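Local coordinates for protein glycosyl transferase family 8 (Streptococcus pneumoniae, PDB 5GVW) that transfers galactose from UDP-galactose to the terminal glucose of an already glycosylated serine-rich repeat protein, PsrP, at residues 3-8 / 33-38; 103-108 / 223-228; 123-128 / 150-155; 292-297 / 393-398; 307-312 / 331-336. One frame throughout, in Å; residues are numbered along the deposited sequence.

Contact 1: residues 3-8 / 33-38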
# COMPACT_ATOMS: atom_id res chain seq x y z
N ASN A 3 33.32 3.48 3.04
CA ASN A 3 32.48 4.39 3.89
C ASN A 3 31.80 3.60 5.03
O ASN A 3 32.00 2.38 5.15
CB ASN A 3 31.44 5.14 3.04
CG ASN A 3 32.06 5.82 1.82
OD1 ASN A 3 32.95 6.66 1.95
ND2 ASN A 3 31.61 5.44 0.62
N THR A 4 31.05 4.30 5.89
CA THR A 4 30.32 3.65 7.00
C THR A 4 28.90 4.21 7.15
O THR A 4 28.61 5.34 6.76
CB THR A 4 31.03 3.78 8.38
OG1 THR A 4 31.13 5.16 8.75
CG2 THR A 4 32.43 3.15 8.35
N LYS A 5 28.06 3.40 7.79
CA LYS A 5 26.62 3.57 7.79
C LYS A 5 26.15 4.67 8.74
O LYS A 5 26.72 4.85 9.82
CB LYS A 5 25.94 2.26 8.19
CG LYS A 5 26.14 1.10 7.23
CD LYS A 5 25.97 -0.24 7.96
CE LYS A 5 25.96 -1.44 7.03
NZ LYS A 5 27.19 -1.57 6.19
N ARG A 6 25.11 5.39 8.31
CA ARG A 6 24.41 6.41 9.10
C ARG A 6 23.12 5.79 9.60
O ARG A 6 22.36 5.25 8.81
CB ARG A 6 24.08 7.63 8.23
CG ARG A 6 25.25 8.55 7.92
CD ARG A 6 26.05 8.09 6.73
NE ARG A 6 25.32 8.28 5.48
CZ ARG A 6 25.41 9.34 4.66
NH1 ARG A 6 24.69 9.35 3.55
NH2 ARG A 6 26.20 10.37 4.93
N ALA A 7 22.86 5.89 10.90
CA ALA A 7 21.69 5.25 11.52
C ALA A 7 20.45 6.08 11.29
O ALA A 7 20.50 7.30 11.48
CB ALA A 7 21.91 5.05 13.02
N VAL A 8 19.37 5.42 10.88
CA VAL A 8 18.04 6.05 10.71
C VAL A 8 16.96 5.13 11.30
O VAL A 8 17.03 3.92 11.17
CB VAL A 8 17.73 6.38 9.22
CG1 VAL A 8 16.36 7.02 9.05
CG2 VAL A 8 18.79 7.30 8.63
N HIS A 33 24.34 4.40 1.98
CA HIS A 33 24.95 3.89 3.22
C HIS A 33 24.11 4.21 4.45
O HIS A 33 24.55 4.91 5.36
CB HIS A 33 26.37 4.44 3.39
CG HIS A 33 27.32 3.96 2.34
ND1 HIS A 33 27.39 4.52 1.08
CD2 HIS A 33 28.24 2.96 2.35
CE1 HIS A 33 28.29 3.88 0.36
NE2 HIS A 33 28.84 2.94 1.12
N LEU A 34 22.90 3.67 4.46
CA LEU A 34 21.95 3.92 5.53
C LEU A 34 21.59 2.63 6.24
O LEU A 34 21.10 1.70 5.63
CB LEU A 34 20.67 4.54 4.97
CG LEU A 34 20.79 5.79 4.08
CD1 LEU A 34 19.40 6.18 3.61
CD2 LEU A 34 21.43 6.96 4.80
N LYS A 35 21.86 2.58 7.53
CA LYS A 35 21.38 1.51 8.36
C LYS A 35 20.02 1.95 8.89
O LYS A 35 19.95 2.80 9.76
CB LYS A 35 22.36 1.26 9.49
CG LYS A 35 21.85 0.30 10.54
CD LYS A 35 23.02 -0.43 11.16
CE LYS A 35 22.59 -1.30 12.32
NZ LYS A 35 23.74 -1.59 13.22
N ILE A 36 18.95 1.40 8.34
CA ILE A 36 17.59 1.80 8.70
C ILE A 36 17.02 0.82 9.70
O ILE A 36 16.94 -0.36 9.41
CB ILE A 36 16.64 1.89 7.47
CG1 ILE A 36 17.13 2.98 6.50
CG2 ILE A 36 15.19 2.13 7.91
CD1 ILE A 36 16.28 3.17 5.26
N TYR A 37 16.63 1.31 10.86
CA TYR A 37 15.86 0.53 11.82
C TYR A 37 14.39 0.85 11.59
O TYR A 37 14.09 1.91 11.08
CB TYR A 37 16.24 0.90 13.24
CG TYR A 37 17.66 0.59 13.70
CD1 TYR A 37 17.90 -0.39 14.68
CD2 TYR A 37 18.75 1.30 13.24
CE1 TYR A 37 19.18 -0.65 15.16
CE2 TYR A 37 20.03 1.04 13.70
CZ TYR A 37 20.24 0.08 14.67
OH TYR A 37 21.50 -0.19 15.15
N LEU A 38 13.48 -0.06 11.93
CA LEU A 38 12.03 0.15 11.71
C LEU A 38 11.21 -0.49 12.80
O LEU A 38 11.11 -1.70 12.89
CB LEU A 38 11.59 -0.37 10.33
CG LEU A 38 10.09 -0.26 9.90
CD1 LEU A 38 9.34 0.95 10.44
CD2 LEU A 38 9.93 -0.31 8.38
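N3 lays its CB over one face of the H33 imidazole, 4.1 Å from the ring centroid and nearer the rim than the middle; its amide plane stands perpendicular to the ring. N3 is poorly ordered, so this CH-pi contact is probably loose. The same H33 NE2 that lies under N3 is hydrogen-bonded to Y269 OH. The Y37 ring, farther along, meets V8 O in plane at its edge, while A7 CB approaches it obliquely. Between these rings runs the parallel strand pair of a beta-alpha-beta unit, strands 6-11 and 34-40 joined through helix 17-30, part of the nucleotide-binding half of the GT-A fold.

R6, V8, L34 and I36 share one face of the sheet, where F119 covers R6, V8 and L34; A7 and K35 lie on the other. H33 O accepts R6 N at 3.0 Å and, weakly, R6 NE at 3.5 Å. This second reach depends on the R6 chain folding back at chi2 and chi3 (85° and 71°), which brings H33 O to the edge of the guanidinium, near its plane, while NH1 bonds S32 O. K5 and K35 press their CB atoms together at 3.9 Å before their chains diverge. The K35 chain runs extended to E99, a salt-bridge partner that is also hydrogen-bonded to Y37 OH. The ladder continues through K35 N to R6 O at 3.0 Å and V8 N to K35 O at 2.9 Å, and it closes with Y37 N meeting V8 O at 2.7 Å, nearly along the C=O axis.

Contact 2: residues 103-108 / 223-228. With MN (manganese (II) ion), chain E.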
# COMPACT_ATOMS: atom_id res chain seq x y z
N LEU A 103 19.12 9.27 13.56
CA LEU A 103 18.09 10.19 13.02
C LEU A 103 16.70 9.54 13.05
O LEU A 103 16.46 8.59 12.31
CB LEU A 103 18.46 10.60 11.57
CG LEU A 103 17.55 11.62 10.87
CD1 LEU A 103 17.41 12.91 11.66
CD2 LEU A 103 18.04 11.96 9.46
N TYR A 104 15.79 10.00 13.90
CA TYR A 104 14.40 9.53 13.82
C TYR A 104 13.64 10.27 12.71
O TYR A 104 13.83 11.48 12.52
CB TYR A 104 13.62 9.72 15.12
CG TYR A 104 12.16 9.47 14.89
CD1 TYR A 104 11.64 8.16 14.84
CD2 TYR A 104 11.31 10.52 14.59
CE1 TYR A 104 10.30 7.93 14.58
CE2 TYR A 104 9.97 10.30 14.32
CZ TYR A 104 9.45 9.02 14.33
OH TYR A 104 8.10 8.86 14.04
N LEU A 105 12.75 9.54 12.03
CA LEU A 105 11.91 10.11 10.97
C LEU A 105 10.47 9.57 11.02
O LEU A 105 10.22 8.35 11.01
CB LEU A 105 12.49 9.87 9.56
CG LEU A 105 13.86 10.39 9.12
CD1 LEU A 105 14.18 9.93 7.70
CD2 LEU A 105 13.96 11.89 9.16
N ASP A 106 9.52 10.50 11.07
CA ASP A 106 8.12 10.24 10.73
C ASP A 106 8.02 9.67 9.33
O ASP A 106 8.93 9.91 8.49
CB ASP A 106 7.31 11.53 10.82
CG ASP A 106 6.57 11.69 12.14
OD1 ASP A 106 6.86 10.96 13.11
OD2 ASP A 106 5.68 12.57 12.20
N SER A 107 6.96 8.90 9.08
CA SER A 107 6.73 8.24 7.78
C SER A 107 5.82 9.04 6.81
O SER A 107 5.67 8.68 5.63
CB SER A 107 6.21 6.81 7.99
OG SER A 107 5.17 6.78 8.95
N ASP A 108 5.27 10.15 7.31
CA ASP A 108 4.47 11.08 6.51
C ASP A 108 5.34 12.20 5.91
O ASP A 108 5.04 13.36 6.08
CB ASP A 108 3.29 11.63 7.34
CG ASP A 108 3.72 12.43 8.59
OD1 ASP A 108 4.55 12.00 9.43
OD2 ASP A 108 3.16 13.50 8.75
N PRO A 223 12.85 22.27 -0.00
CA PRO A 223 13.35 21.90 1.32
C PRO A 223 13.83 20.46 1.35
O PRO A 223 13.20 19.59 0.77
CB PRO A 223 12.11 22.02 2.23
CG PRO A 223 11.23 23.01 1.55
CD PRO A 223 11.57 23.00 0.07
N LEU A 224 14.89 20.21 2.08
CA LEU A 224 15.43 18.88 2.20
C LEU A 224 14.50 17.86 2.82
O LEU A 224 14.51 16.73 2.47
CB LEU A 224 16.74 18.93 2.94
CG LEU A 224 17.82 19.33 1.97
CD1 LEU A 224 19.08 19.66 2.70
CD2 LEU A 224 18.04 18.29 0.91
N ILE A 225 13.67 18.26 3.74
CA ILE A 225 12.70 17.34 4.33
C ILE A 225 11.31 17.96 4.39
O ILE A 225 11.05 18.88 5.17
CB ILE A 225 13.15 16.83 5.72
CG1 ILE A 225 14.40 15.95 5.58
CG2 ILE A 225 12.07 15.99 6.39
CD1 ILE A 225 15.08 15.56 6.88
N LEU A 226 10.41 17.43 3.56
CA LEU A 226 9.02 17.86 3.54
C LEU A 226 8.21 16.98 4.48
O LEU A 226 8.27 15.77 4.39
CB LEU A 226 8.48 17.80 2.11
CG LEU A 226 9.04 18.86 1.17
CD1 LEU A 226 8.77 18.49 -0.29
CD2 LEU A 226 8.44 20.23 1.51
N HIS A 227 7.45 17.59 5.37
CA HIS A 227 6.76 16.85 6.39
C HIS A 227 5.27 17.19 6.33
O HIS A 227 4.85 18.26 6.74
CB HIS A 227 7.35 17.18 7.76
CG HIS A 227 6.73 16.39 8.88
ND1 HIS A 227 6.81 16.76 10.20
CD2 HIS A 227 6.00 15.25 8.85
CE1 HIS A 227 6.18 15.88 10.94
NE2 HIS A 227 5.67 14.96 10.15
N TYR A 228 4.49 16.25 5.82
CA TYR A 228 3.09 16.46 5.55
C TYR A 228 2.23 16.24 6.78
O TYR A 228 1.44 15.30 6.83
CB TYR A 228 2.65 15.54 4.41
CG TYR A 228 3.31 15.85 3.09
CD1 TYR A 228 2.80 16.81 2.24
CD2 TYR A 228 4.44 15.16 2.69
CE1 TYR A 228 3.40 17.08 1.02
CE2 TYR A 228 5.04 15.42 1.48
CZ TYR A 228 4.53 16.38 0.65
OH TYR A 228 5.15 16.64 -0.55
MN MN E . 3.50 13.39 11.41
O HOH W 1 1.98 13.96 13.32
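D106, D108 and H227 converge on a manganese ion. D106 OD2 binds it at 2.5 Å, and D108 straddles it with both carboxylate oxygens, OD1 at 2.6 Å and OD2 at 2.7 Å. A water supplies a further ligand. H227 NE2 stands 3.0 Å from the manganese, long for a bond, yet its position is consistent with a role as metal ligand. D106-S107-D108 is the DXD motif of GT-A glycosyltransferases.

The two carboxylates turn steeply against the imidazole, their planes 76° and 71° from it, so the ring meets both obliquely; any NE2 hydrogen bonds to D106 OD2 and D108 OD1 are weak. D108 is directed to the metal by a chi1 of 61°, which sets CG between its backbone N and carbonyl carbon.

In the second shell, Y104 OH donates to the anti lone pair of D106 OD1 at 2.6 Å, and R90 forms a salt bridge with that same oxygen, so one carboxylate oxygen is held by protein while the other holds metal. H227 ND1 has a weak hydrogen bond with N197 OD1. Y228 N bonds D108 O at 3.0 Å and ties the end of strand 225-227 to the motif. Deeper in, L105 CD2 and I225 CD1 touch loosely.

D106 OD2 and D108 OD1 lie 3.0 Å apart, a closeness that their shared bonds to the manganese would offset; the cation in turn probably offers its remaining positions to the diphosphate of UDP-galactose.

Contact 3: residues 123-128 / 150-155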
# COMPACT_ATOMS: atom_id res chain seq x y z
N LEU A 123 25.87 17.23 18.41
CA LEU A 123 24.86 17.52 19.41
C LEU A 123 25.48 17.98 20.72
O LEU A 123 24.77 18.50 21.59
CB LEU A 123 23.99 16.29 19.67
CG LEU A 123 23.13 15.80 18.49
CD1 LEU A 123 22.62 14.40 18.78
CD2 LEU A 123 21.96 16.75 18.22
N GLY A 124 26.79 17.78 20.87
CA GLY A 124 27.46 18.05 22.13
C GLY A 124 26.74 17.28 23.21
O GLY A 124 26.52 16.09 23.06
N GLU A 125 26.33 17.98 24.26
CA GLU A 125 25.59 17.37 25.37
C GLU A 125 24.08 17.55 25.26
O GLU A 125 23.34 17.23 26.22
CB GLU A 125 26.09 17.91 26.72
CG GLU A 125 27.59 17.68 26.99
CD GLU A 125 28.02 16.22 26.86
OE1 GLU A 125 29.02 15.96 26.13
OE2 GLU A 125 27.34 15.34 27.46
N ASN A 126 23.60 18.05 24.12
CA ASN A 126 22.17 18.03 23.85
C ASN A 126 21.64 16.58 23.67
O ASN A 126 22.27 15.76 23.01
CB ASN A 126 21.83 18.91 22.63
CG ASN A 126 22.01 20.40 22.90
OD1 ASN A 126 22.81 21.07 22.25
ND2 ASN A 126 21.23 20.94 23.85
N TYR A 127 20.52 16.26 24.31
CA TYR A 127 19.87 14.96 24.16
C TYR A 127 19.35 14.66 22.73
O TYR A 127 19.33 13.50 22.28
CB TYR A 127 18.71 14.86 25.16
CG TYR A 127 19.16 14.55 26.57
CD1 TYR A 127 19.38 13.23 26.97
CD2 TYR A 127 19.34 15.55 27.52
CE1 TYR A 127 19.78 12.91 28.26
CE2 TYR A 127 19.74 15.24 28.82
CZ TYR A 127 19.97 13.90 29.18
OH TYR A 127 20.37 13.53 30.46
N LEU A 128 18.92 15.71 22.03
CA LEU A 128 18.48 15.64 20.64
C LEU A 128 18.67 16.97 19.97
O LEU A 128 18.94 17.96 20.63
CB LEU A 128 16.99 15.25 20.56
CG LEU A 128 15.96 16.14 21.26
CD1 LEU A 128 15.37 17.19 20.32
CD2 LEU A 128 14.82 15.31 21.81
N ASN A 150 21.73 8.81 20.96
CA ASN A 150 21.19 7.53 21.41
C ASN A 150 21.98 7.01 22.60
O ASN A 150 21.38 6.54 23.56
CB ASN A 150 21.21 6.53 20.25
CG ASN A 150 20.61 5.19 20.64
OD1 ASN A 150 19.51 5.13 21.16
ND2 ASN A 150 21.34 4.12 20.41
N LYS A 151 23.31 7.15 22.52
CA LYS A 151 24.22 6.85 23.63
C LYS A 151 23.73 7.44 24.94
O LYS A 151 23.69 6.76 25.96
CB LYS A 151 25.63 7.37 23.36
CG LYS A 151 26.67 6.68 24.24
CD LYS A 151 27.86 7.55 24.60
CE LYS A 151 28.77 6.80 25.56
NZ LYS A 151 29.43 5.62 24.92
N LYS A 152 23.34 8.70 24.90
CA LYS A 152 22.83 9.40 26.08
C LYS A 152 21.39 9.00 26.45
O LYS A 152 21.07 8.93 27.62
CB LYS A 152 22.98 10.92 25.88
CG LYS A 152 22.96 11.72 27.17
CD LYS A 152 23.76 13.02 27.10
CE LYS A 152 23.60 13.81 28.39
NZ LYS A 152 24.66 14.84 28.53
N TRP A 153 20.54 8.75 25.45
CA TRP A 153 19.19 8.20 25.70
C TRP A 153 19.27 6.85 26.42
O TRP A 153 18.53 6.60 27.36
CB TRP A 153 18.38 8.04 24.41
CG TRP A 153 17.79 9.31 23.90
CD1 TRP A 153 18.42 10.51 23.79
CD2 TRP A 153 16.46 9.50 23.38
NE1 TRP A 153 17.56 11.45 23.26
CE2 TRP A 153 16.35 10.86 23.00
CE3 TRP A 153 15.35 8.67 23.22
CZ2 TRP A 153 15.18 11.40 22.46
CZ3 TRP A 153 14.17 9.22 22.69
CH2 TRP A 153 14.10 10.57 22.31
N GLY A 154 20.18 6.00 25.96
CA GLY A 154 20.46 4.72 26.61
C GLY A 154 21.12 4.90 27.97
O GLY A 154 20.54 4.53 29.00
N SER A 155 22.31 5.50 27.96
CA SER A 155 23.05 5.75 29.21
C SER A 155 22.26 6.54 30.30
O SER A 155 22.54 6.36 31.49
CB SER A 155 24.46 6.37 28.96
OG SER A 155 24.51 7.77 29.18
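W153 NE1 donates to Y127 O at 2.9 Å, the indole N-H arriving from above the carbonyl plane and bent to 138° at the hydrogen. The bond fastens helix 150-155 to the loop that enters strand 128-132 in the mixed sheet of the GT-A domain; strand 146-149, which leads straight into the helix, pairs antiparallel with that strand. The loop itself turns through a type II' beta turn from L123 to N126.

Beyond the indole nitrogen, L128 CD2 comes up to the edge of the W153 ring in plane, 4.0 Å from CZ2. On the far side of NE1, W153 CD1 sits at the edge of the Y127 ring. Both aromatic rings also meet F185, and I158 of the next helix touches each of them.

One helix residue earlier, K152 sends its side chain across Y127 at about a right angle. With CG anti to the backbone N (chi1 -160°) and the rest extended, K152 CG comes to the rim at Y127 CE1 (3.6 Å), and K152 CE stands over the face, 4.1 Å from the ring centroid. The ammonium rises away from the ring, NZ lying 5.2 Å from its centroid, so any cation-pi attraction is weak at most. Its charge is answered instead by E125, whose chain bends at chi2 and crosses K152. The salt bridge runs from K152 NZ to E125 OE2 at 2.9 Å, on the anti side of that oxygen and slightly out of the carboxylate plane.

Contact 4: residues 292-297 / 393-398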
# COMPACT_ATOMS: atom_id res chain seq x y z
N ILE A 292 14.35 -22.00 20.75
CA ILE A 292 14.02 -21.53 19.38
C ILE A 292 14.68 -20.17 18.98
O ILE A 292 15.20 -20.04 17.87
CB ILE A 292 12.50 -21.57 19.11
CG1 ILE A 292 12.19 -21.41 17.61
CG2 ILE A 292 11.76 -20.53 19.94
CD1 ILE A 292 12.77 -22.46 16.69
N ASP A 293 14.74 -19.21 19.91
CA ASP A 293 15.48 -17.94 19.68
C ASP A 293 16.97 -18.19 19.41
O ASP A 293 17.49 -17.81 18.35
CB ASP A 293 15.32 -17.00 20.86
CG ASP A 293 13.86 -16.77 21.23
OD1 ASP A 293 13.25 -17.67 21.80
OD2 ASP A 293 13.31 -15.69 20.99
N TYR A 294 17.64 -18.84 20.35
CA TYR A 294 19.02 -19.30 20.19
C TYR A 294 19.15 -20.03 18.84
O TYR A 294 20.02 -19.69 18.02
CB TYR A 294 19.44 -20.25 21.35
CG TYR A 294 20.83 -20.83 21.19
CD1 TYR A 294 21.96 -20.08 21.55
CD2 TYR A 294 21.04 -22.11 20.65
CE1 TYR A 294 23.24 -20.57 21.38
CE2 TYR A 294 22.32 -22.63 20.48
CZ TYR A 294 23.42 -21.85 20.85
OH TYR A 294 24.70 -22.33 20.68
N LEU A 295 18.28 -21.02 18.61
CA LEU A 295 18.38 -21.82 17.38
C LEU A 295 18.25 -20.97 16.09
O LEU A 295 19.08 -21.08 15.18
CB LEU A 295 17.39 -23.00 17.41
CG LEU A 295 17.74 -24.19 18.34
CD1 LEU A 295 16.67 -25.27 18.24
CD2 LEU A 295 19.10 -24.79 18.02
N ALA A 296 17.27 -20.08 16.04
CA ALA A 296 17.08 -19.22 14.88
C ALA A 296 18.27 -18.29 14.62
O ALA A 296 18.61 -18.03 13.47
CB ALA A 296 15.81 -18.43 15.04
N GLU A 297 18.89 -17.82 15.69
CA GLU A 297 20.06 -16.95 15.60
C GLU A 297 21.32 -17.70 15.12
O GLU A 297 22.05 -17.20 14.25
CB GLU A 297 20.29 -16.31 16.97
CG GLU A 297 21.13 -15.04 16.96
CD GLU A 297 21.27 -14.43 18.36
OE1 GLU A 297 20.33 -14.60 19.20
OE2 GLU A 297 22.32 -13.78 18.61
N ILE A 393 23.56 -27.30 26.64
CA ILE A 393 24.67 -27.12 25.69
C ILE A 393 24.04 -27.17 24.31
O ILE A 393 24.23 -28.12 23.56
CB ILE A 393 25.78 -28.19 25.89
CG1 ILE A 393 26.28 -28.21 27.35
CG2 ILE A 393 26.97 -27.97 24.96
CD1 ILE A 393 27.06 -26.98 27.74
N PRO A 394 23.27 -26.14 23.96
CA PRO A 394 22.47 -26.23 22.77
C PRO A 394 23.31 -26.14 21.48
O PRO A 394 22.83 -26.55 20.43
CB PRO A 394 21.49 -25.07 22.92
CG PRO A 394 22.28 -24.06 23.65
CD PRO A 394 23.18 -24.81 24.58
N LYS A 395 24.56 -25.71 21.57
CA LYS A 395 25.51 -25.84 20.45
C LYS A 395 25.56 -27.25 19.78
O LYS A 395 25.85 -27.37 18.57
CB LYS A 395 26.90 -25.42 20.93
CG LYS A 395 27.91 -25.14 19.83
CD LYS A 395 29.11 -24.32 20.32
CE LYS A 395 29.84 -24.93 21.52
NZ LYS A 395 30.51 -26.25 21.27
N LYS A 396 25.32 -28.30 20.58
CA LYS A 396 25.21 -29.69 20.10
C LYS A 396 23.99 -29.96 19.18
O LYS A 396 24.06 -30.80 18.28
CB LYS A 396 25.12 -30.66 21.28
CG LYS A 396 26.39 -30.80 22.12
CD LYS A 396 27.42 -31.74 21.51
CE LYS A 396 28.72 -31.75 22.30
NZ LYS A 396 28.57 -32.41 23.63
N MET A 397 22.88 -29.30 19.47
CA MET A 397 21.64 -29.37 18.67
C MET A 397 21.81 -28.65 17.34
O MET A 397 21.26 -29.05 16.32
CB MET A 397 20.50 -28.70 19.45
CG MET A 397 19.27 -28.36 18.64
SD MET A 397 18.38 -29.86 18.31
CE MET A 397 17.13 -29.76 19.60
N VAL A 398 22.51 -27.53 17.40
CA VAL A 398 22.96 -26.80 16.24
C VAL A 398 23.79 -27.67 15.32
O VAL A 398 23.43 -27.82 14.15
CB VAL A 398 23.73 -25.54 16.67
CG1 VAL A 398 24.55 -24.94 15.52
CG2 VAL A 398 22.75 -24.54 17.26
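Two helices of the C-terminal alpha/beta domain, 292-298 and 395-403, meet where Y294 and L295 of the first face P394, M397 and V398 of segment 393-398. The contact is apolar, without a hydrogen bond between the two segments. P394 lies across one face of the Y294 ring, its own chain at about a right angle to that of the tyrosine, with CG 3.8 Å from the ring centroid and displaced toward the CE2 rim. Y294 gets there with CG anti to its own nitrogen (chi1 177°), a torsion that swings the phenol off the helix and lets OH pass 3.8 Å from K395 CB.

The domain is a Rossmann-like sheet of parallel strands in the order 3-2-1-4-5-6: helix 292-298 is the crossover from strand 278-283 to strand 302-307, whereas helix 395-403 follows the outermost strand 387-389.

Closer to the sheet, L295 makes its closest contacts through CD2, which touches M397 CG at 3.6 Å and V398 CG2 at 3.7 Å. L295 crosses M397 squarely but slides past V398 in the reverse direction, and V398 CG2 also reaches Y294 CE2 at 3.8 Å. F304 lies beneath L295, and I370 and F372 beneath M397.

Contact 5: residues 307-312 / 331-336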
# COMPACT_ATOMS: atom_id res chain seq x y z
N VAL A 307 4.21 -24.06 14.42
CA VAL A 307 2.81 -24.13 14.08
C VAL A 307 2.01 -24.31 15.35
O VAL A 307 2.45 -24.93 16.29
CB VAL A 307 2.59 -25.33 13.13
CG1 VAL A 307 1.13 -25.50 12.76
CG2 VAL A 307 3.45 -25.18 11.88
N ALA A 308 0.81 -23.76 15.37
CA ALA A 308 -0.11 -24.00 16.47
C ALA A 308 -1.51 -24.01 15.90
O ALA A 308 -1.71 -23.60 14.75
CB ALA A 308 0.02 -22.93 17.54
N TYR A 309 -2.44 -24.50 16.71
CA TYR A 309 -3.85 -24.59 16.32
C TYR A 309 -4.71 -23.49 16.94
O TYR A 309 -5.92 -23.49 16.75
CB TYR A 309 -4.41 -25.98 16.69
CG TYR A 309 -3.74 -27.17 16.01
CD1 TYR A 309 -2.98 -27.01 14.83
CD2 TYR A 309 -3.89 -28.46 16.52
CE1 TYR A 309 -2.38 -28.09 14.20
CE2 TYR A 309 -3.29 -29.55 15.89
CZ TYR A 309 -2.54 -29.37 14.72
OH TYR A 309 -1.95 -30.43 14.06
N THR A 310 -4.06 -22.57 17.66
CA THR A 310 -4.74 -21.52 18.40
C THR A 310 -3.92 -20.25 18.25
O THR A 310 -2.94 -20.24 17.48
CB THR A 310 -4.83 -21.89 19.89
OG1 THR A 310 -3.52 -22.13 20.41
CG2 THR A 310 -5.71 -23.12 20.08
N ASN A 311 -4.29 -19.18 18.96
CA ASN A 311 -3.43 -17.99 19.03
C ASN A 311 -2.11 -18.37 19.67
O ASN A 311 -2.03 -19.33 20.41
CB ASN A 311 -4.08 -16.84 19.81
CG ASN A 311 -5.31 -16.26 19.11
OD1 ASN A 311 -5.37 -16.18 17.88
ND2 ASN A 311 -6.29 -15.84 19.90
N MET A 312 -1.06 -17.62 19.36
CA MET A 312 0.23 -17.82 19.99
C MET A 312 0.59 -16.67 20.95
O MET A 312 0.15 -15.52 20.79
CB MET A 312 1.31 -17.99 18.92
CG MET A 312 1.16 -19.25 18.11
SD MET A 312 2.23 -19.18 16.68
CE MET A 312 2.86 -20.83 16.62
N SER A 331 -3.47 -22.64 12.88
CA SER A 331 -3.39 -23.61 11.80
C SER A 331 -4.31 -24.78 12.12
O SER A 331 -5.09 -24.72 13.09
CB SER A 331 -1.95 -24.09 11.56
OG SER A 331 -1.88 -24.78 10.32
N LEU A 332 -4.21 -25.83 11.31
CA LEU A 332 -5.07 -27.00 11.46
C LEU A 332 -4.27 -28.22 11.00
O LEU A 332 -3.34 -28.09 10.16
CB LEU A 332 -6.34 -26.78 10.63
CG LEU A 332 -7.75 -26.90 11.24
CD1 LEU A 332 -7.98 -26.30 12.61
CD2 LEU A 332 -8.73 -26.25 10.27
N PRO A 333 -4.62 -29.42 11.53
CA PRO A 333 -3.90 -30.67 11.25
C PRO A 333 -3.50 -30.90 9.78
O PRO A 333 -2.31 -31.19 9.51
CB PRO A 333 -4.88 -31.73 11.72
CG PRO A 333 -5.71 -31.08 12.78
CD PRO A 333 -5.69 -29.61 12.54
N MET A 334 -4.44 -30.76 8.83
CA MET A 334 -4.13 -31.01 7.40
C MET A 334 -3.14 -30.03 6.78
O MET A 334 -2.53 -30.36 5.76
CB MET A 334 -5.37 -31.03 6.52
CG MET A 334 -6.47 -31.99 6.97
SD MET A 334 -7.51 -32.70 5.65
CE MET A 334 -6.16 -33.68 4.98
N LEU A 335 -2.99 -28.83 7.39
CA LEU A 335 -2.06 -27.78 6.94
C LEU A 335 -0.69 -28.06 7.49
O LEU A 335 0.32 -27.91 6.78
CB LEU A 335 -2.49 -26.40 7.42
CG LEU A 335 -3.92 -25.97 7.06
CD1 LEU A 335 -4.26 -24.64 7.71
CD2 LEU A 335 -4.14 -25.89 5.55
N LEU A 336 -0.66 -28.56 8.70
CA LEU A 336 0.57 -28.96 9.32
C LEU A 336 1.11 -30.12 8.49
O LEU A 336 2.28 -30.15 8.18
CB LEU A 336 0.30 -29.38 10.76
CG LEU A 336 1.34 -30.19 11.52
CD1 LEU A 336 2.67 -29.48 11.57
CD2 LEU A 336 0.87 -30.53 12.90
O HOH W 2 -7.18 -23.41 13.92
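Y309 runs along residues 331-333 to L336. Y309 CB lies 3.9 Å from S331 O, and the near side of the ring follows the same peptide, with CD1 3.6 Å from that oxygen. Y309 CE1 then passes L332 C at 3.7 Å. At the far end of the ring P333 covers one face: P333 CD stands over the rim, 3.8 Å from Y309 CZ, in a CH-pi contact. OH reaches the helix proper, where it touches L336 CD2; L336 crosses the phenol at about a right angle. The hydroxyl also has a weak hydrogen bond with D357 of helix 356-364.

The adjoining backbone is pinned by S331 N, which donates to A308 O at 2.7 Å in the carbonyl plane. A water sits near both Y309 O and S331 O. Next to this backbone bond V307 CG1 packs on S331 CB at 3.6 Å. S331 has OG anti to its backbone N (chi1 -167°), and that hydroxyl is buried without any polar partner in the model.

L332 takes the N-cap position, and its carbonyl oxygen receives both L335 N and L336 N in the first turn. Residues L332, P333 and L335 pack against T208, K210 and V240 of the second subunit. These two segments leave the C-terminal ends of neighbouring parallel strands, 302-307 and 325-328, and their meeting there is an arrangement of loop and helix start typical of a Rossmann-like alpha/beta domain.

From the N terminus, contact 1 closes first, joining strands 6-11 and 34-40 around helix 17-30. Contact 2 opens next on the neighbouring strand 101-105 and touches contact 1, through A7 O and L103 N (3.2 Å) and V8 packed on L105. It closes only at strand 225-227, and its long loop encloses contact 3, which ties the entry of strand 128-132 to helix 150-155. These three belong to the GT-A domain. The chain then crosses to the C-terminal alpha/beta domain, where contact 4 joins helices 292-298 and 395-403 and spans contact 5, about 24 Å away between centres. None of the contacts interleave.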